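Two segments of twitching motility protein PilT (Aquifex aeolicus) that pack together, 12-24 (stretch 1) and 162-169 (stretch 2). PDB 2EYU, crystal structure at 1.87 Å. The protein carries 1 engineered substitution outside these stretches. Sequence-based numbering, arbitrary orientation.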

# COMPACT_ATOMS: atom_id res chain seq x y z
N GLY A 12 5.16 13.47 2.64
CA GLY A 12 5.07 13.36 4.10
C GLY A 12 5.29 11.91 4.52
O GLY A 12 5.06 11.54 5.67
N LEU A 13 5.72 11.10 3.56
CA LEU A 13 6.08 9.71 3.77
C LEU A 13 7.60 9.60 3.77
O LEU A 13 8.27 10.38 3.10
CB LEU A 13 5.48 8.82 2.68
CG LEU A 13 3.95 8.73 2.68
CD1 LEU A 13 3.44 8.40 1.29
CD2 LEU A 13 3.48 7.72 3.71
N PRO A 14 8.16 8.67 4.51
CA PRO A 14 9.63 8.57 4.59
C PRO A 14 10.21 7.74 3.44
O PRO A 14 9.56 6.87 2.87
CB PRO A 14 9.85 7.90 5.93
CG PRO A 14 8.50 7.64 6.52
CD PRO A 14 7.53 7.66 5.37
N ASP A 15 11.46 8.07 3.15
CA ASP A 15 12.33 7.56 2.12
C ASP A 15 12.22 6.06 1.90
O ASP A 15 12.19 5.61 0.75
CB ASP A 15 13.80 7.88 2.43
CG ASP A 15 14.09 9.32 2.76
OD1 ASP A 15 15.15 9.59 3.39
OD2 ASP A 15 13.29 10.21 2.41
N LYS A 16 12.17 5.24 2.94
CA LYS A 16 12.20 3.80 2.67
C LYS A 16 11.00 3.32 1.85
O LYS A 16 11.08 2.23 1.27
CB LYS A 16 12.27 3.01 3.99
CG LYS A 16 11.26 1.88 4.05
CD LYS A 16 11.56 0.94 5.22
CE LYS A 16 12.16 -0.37 4.74
NZ LYS A 16 13.37 -0.15 3.88
N VAL A 17 9.91 4.07 1.78
CA VAL A 17 8.76 3.65 0.99
C VAL A 17 9.10 3.66 -0.49
O VAL A 17 8.72 2.80 -1.29
CB VAL A 17 7.54 4.55 1.25
CG1 VAL A 17 6.48 4.34 0.18
CG2 VAL A 17 6.96 4.30 2.63
N LEU A 18 9.83 4.70 -0.90
CA LEU A 18 10.31 4.80 -2.28
C LEU A 18 11.35 3.74 -2.62
O LEU A 18 11.60 3.35 -3.77
CB LEU A 18 10.88 6.21 -2.47
CG LEU A 18 10.72 6.91 -3.81
CD1 LEU A 18 9.29 6.85 -4.34
CD2 LEU A 18 11.17 8.37 -3.69
N GLU A 19 12.06 3.18 -1.64
CA GLU A 19 13.02 2.12 -1.99
C GLU A 19 12.32 0.89 -2.53
O GLU A 19 12.89 0.06 -3.23
CB GLU A 19 13.77 1.72 -0.73
CG GLU A 19 14.99 2.55 -0.36
CD GLU A 19 15.45 2.09 1.02
OE1 GLU A 19 15.28 0.88 1.30
OE2 GLU A 19 15.96 2.94 1.79
N LEU A 20 11.04 0.80 -2.15
CA LEU A 20 10.17 -0.29 -2.56
C LEU A 20 10.07 -0.31 -4.08
O LEU A 20 10.01 -1.34 -4.75
CB LEU A 20 8.77 -0.14 -1.97
CG LEU A 20 8.57 -0.53 -0.50
CD1 LEU A 20 9.68 -0.02 0.39
CD2 LEU A 20 7.21 -0.03 -0.01
N CYS A 21 10.07 0.88 -4.67
CA CYS A 21 10.00 0.91 -6.13
C CYS A 21 11.24 0.29 -6.77
O CYS A 21 11.20 0.03 -7.98
CB CYS A 21 9.89 2.34 -6.63
SG CYS A 21 8.45 3.15 -5.87
N HIS A 22 12.32 0.10 -6.01
CA HIS A 22 13.48 -0.55 -6.63
C HIS A 22 13.37 -2.05 -6.51
O HIS A 22 14.26 -2.78 -6.97
CB HIS A 22 14.75 -0.01 -5.97
CG HIS A 22 15.07 1.36 -6.51
ND1 HIS A 22 15.23 2.47 -5.73
CD2 HIS A 22 15.25 1.77 -7.79
CE1 HIS A 22 15.50 3.52 -6.50
NE2 HIS A 22 15.52 3.13 -7.76
N ARG A 23 12.28 -2.55 -5.90
CA ARG A 23 12.15 -4.01 -5.86
C ARG A 23 11.79 -4.53 -7.25
O ARG A 23 11.11 -3.86 -8.02
CB ARG A 23 11.14 -4.45 -4.81
CG ARG A 23 11.22 -3.78 -3.46
CD ARG A 23 12.15 -4.46 -2.47
NE ARG A 23 11.79 -4.17 -1.09
CZ ARG A 23 12.62 -3.81 -0.12
NH1 ARG A 23 13.92 -3.68 -0.36
NH2 ARG A 23 12.17 -3.56 1.11
N LYS A 24 12.26 -5.72 -7.63
CA LYS A 24 12.06 -6.29 -8.94
C LYS A 24 10.81 -7.14 -9.09
O LYS A 24 10.45 -7.45 -10.23
CB LYS A 24 13.29 -7.15 -9.30
CG LYS A 24 13.52 -8.30 -8.33
CD LYS A 24 12.99 -9.62 -8.88
CE LYS A 24 14.08 -10.36 -9.65
NZ LYS A 24 15.41 -10.16 -9.02
N LEU A 162 4.94 -10.28 -0.33
CA LEU A 162 4.59 -8.96 0.19
C LEU A 162 5.81 -8.08 0.36
O LEU A 162 6.78 -8.45 1.03
CB LEU A 162 3.83 -9.09 1.52
CG LEU A 162 3.24 -7.80 2.10
CD1 LEU A 162 2.32 -7.08 1.11
CD2 LEU A 162 2.50 -8.08 3.39
N GLN A 163 5.80 -6.90 -0.24
CA GLN A 163 6.94 -5.99 -0.21
C GLN A 163 6.70 -4.84 0.75
O GLN A 163 7.57 -4.30 1.44
CB GLN A 163 7.17 -5.43 -1.62
CG GLN A 163 7.66 -6.55 -2.55
CD GLN A 163 8.61 -7.46 -1.78
OE1 GLN A 163 9.74 -7.08 -1.50
NE2 GLN A 163 8.13 -8.66 -1.44
N GLY A 164 5.42 -4.43 0.82
CA GLY A 164 5.20 -3.29 1.74
C GLY A 164 3.71 -2.99 1.76
O GLY A 164 3.01 -3.16 0.76
N ILE A 165 3.21 -2.50 2.89
CA ILE A 165 1.84 -1.98 2.76
C ILE A 165 1.80 -0.65 3.54
O ILE A 165 2.32 -0.63 4.64
CB ILE A 165 0.72 -2.92 3.21
CG1 ILE A 165 -0.00 -2.42 4.46
CG2 ILE A 165 1.20 -4.36 3.38
CD1 ILE A 165 -1.33 -1.77 4.15
N ILE A 166 1.22 0.35 2.88
CA ILE A 166 1.04 1.68 3.44
C ILE A 166 -0.44 1.94 3.70
O ILE A 166 -1.19 1.84 2.72
CB ILE A 166 1.50 2.76 2.43
CG1 ILE A 166 2.82 2.46 1.72
CG2 ILE A 166 1.54 4.13 3.11
CD1 ILE A 166 3.36 3.67 1.00
N SER A 167 -0.81 2.24 4.93
CA SER A 167 -2.18 2.61 5.31
C SER A 167 -2.24 4.13 5.46
O SER A 167 -1.55 4.64 6.33
CB SER A 167 -2.57 1.94 6.61
OG SER A 167 -3.45 0.85 6.43
N GLN A 168 -3.00 4.89 4.68
CA GLN A 168 -2.90 6.34 4.77
C GLN A 168 -4.20 6.99 5.25
O GLN A 168 -5.27 6.47 5.00
CB GLN A 168 -2.58 6.99 3.42
CG GLN A 168 -1.14 6.93 2.94
CD GLN A 168 -1.08 7.09 1.42
OE1 GLN A 168 -1.74 8.01 0.92
NE2 GLN A 168 -0.38 6.21 0.74
N ARG A 169 -4.04 8.14 5.89
CA ARG A 169 -5.14 9.05 6.15
C ARG A 169 -4.61 10.48 6.02
O ARG A 169 -3.46 10.75 6.38
CB ARG A 169 -5.76 8.82 7.52
CG ARG A 169 -7.19 9.33 7.64
CD ARG A 169 -7.76 9.00 9.01
NE ARG A 169 -8.46 7.72 9.00
CZ ARG A 169 -9.65 7.50 9.55
NH1 ARG A 169 -10.29 8.48 10.17
NH2 ARG A 169 -10.19 6.29 9.48
O HOH W 1 9.88 -5.74 2.29

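Segments that lie far apart in sequence often pack without any direct hydrogen bond between them, through side chains that bridge the gap between their backbones. The two stretches of PilT considered here, whose touching residues are separated by at least 140 positions, illustrate the principle. Stretch 2, from Leu162 to Arg169, is a β-strand that begins as the chain leaves a helix. Stretch 1 is a loop followed by a short, weakly bonded helix at about residues 16 to 19. Its turns are held by a run of local bonds: Val17 N donates to Pro14 O at 3.0 Å, Leu20 N to Val17 O at 3.2 Å, Cys21 N to Leu18 O at 3.0 Å, His22 N to Glu19 O at 2.8 Å and Arg23 N to Leu20 O at 2.8 Å. Each joins residues three apart, the spacing of tight turns. No hydrogen bond passes directly between the stretches. The backbones come nearest at Leu20 and Gln163, whose CA atoms are still 7.0 Å apart, so side chains must fill the space between.

The spacing of residues along stretch 1 determines which of them can do so. Leu13, Val17, Leu20 and Arg23 recur every three or four positions, and these four make all of its contacts with the strand, while Asp15, Leu18, Glu19 and His22 stay out of reach. Lys16 and Glu19, likewise remote from the strand, pair with each other in a salt bridge, Lys16 NZ to Glu19 OE1 at 3.4 Å. In the strand, Ile166 points its CA-to-CB bond toward stretch 1, whereas its neighbour Ile165 points away, the alternation expected of an extended chain.

Ile166 is the center of the apolar contact. Its CD1 lies 3.3 Å from Val17 CG1, a tight approach for two methyl groups, and its CG2 lies 4.1 Å from Leu13 CD2. One isoleucine thus engages residues from both the loop and the helix. The Ile166 contacts are nonpolar and undirected; their benefit lies in removing hydrocarbon from water. Leu13 also reaches the neighbourhood of Gln168, farther along the strand.

Nearer the start of the strand, Leu20 packs on bare backbone. Its CD2 is 4.2 Å from Gly164 CA, and an ideally placed CB on that glycine would lie only 2.7 Å from the same methyl, a clash. The absence of a side chain is therefore what lets the leucine settle here.

At Gln163 the chemistry becomes polar. Arg23 directs its side chain across the gap, bringing NE to 3.6 Å from Gln163 OE1. The charged guanidinium and the amide oxygen are electrostatically compatible, but the oxygen lies obliquely to the group and no hydrogen bond forms. Water 1 supplies the link instead: it donates to Gln163 O at 2.9 Å and accepts a weak hydrogen bond from Arg23 NH2 at 3.4 Å. The interface, which buries 316 Å² in total, thus combines direct apolar packing with a single solvent-mediated polar bridge.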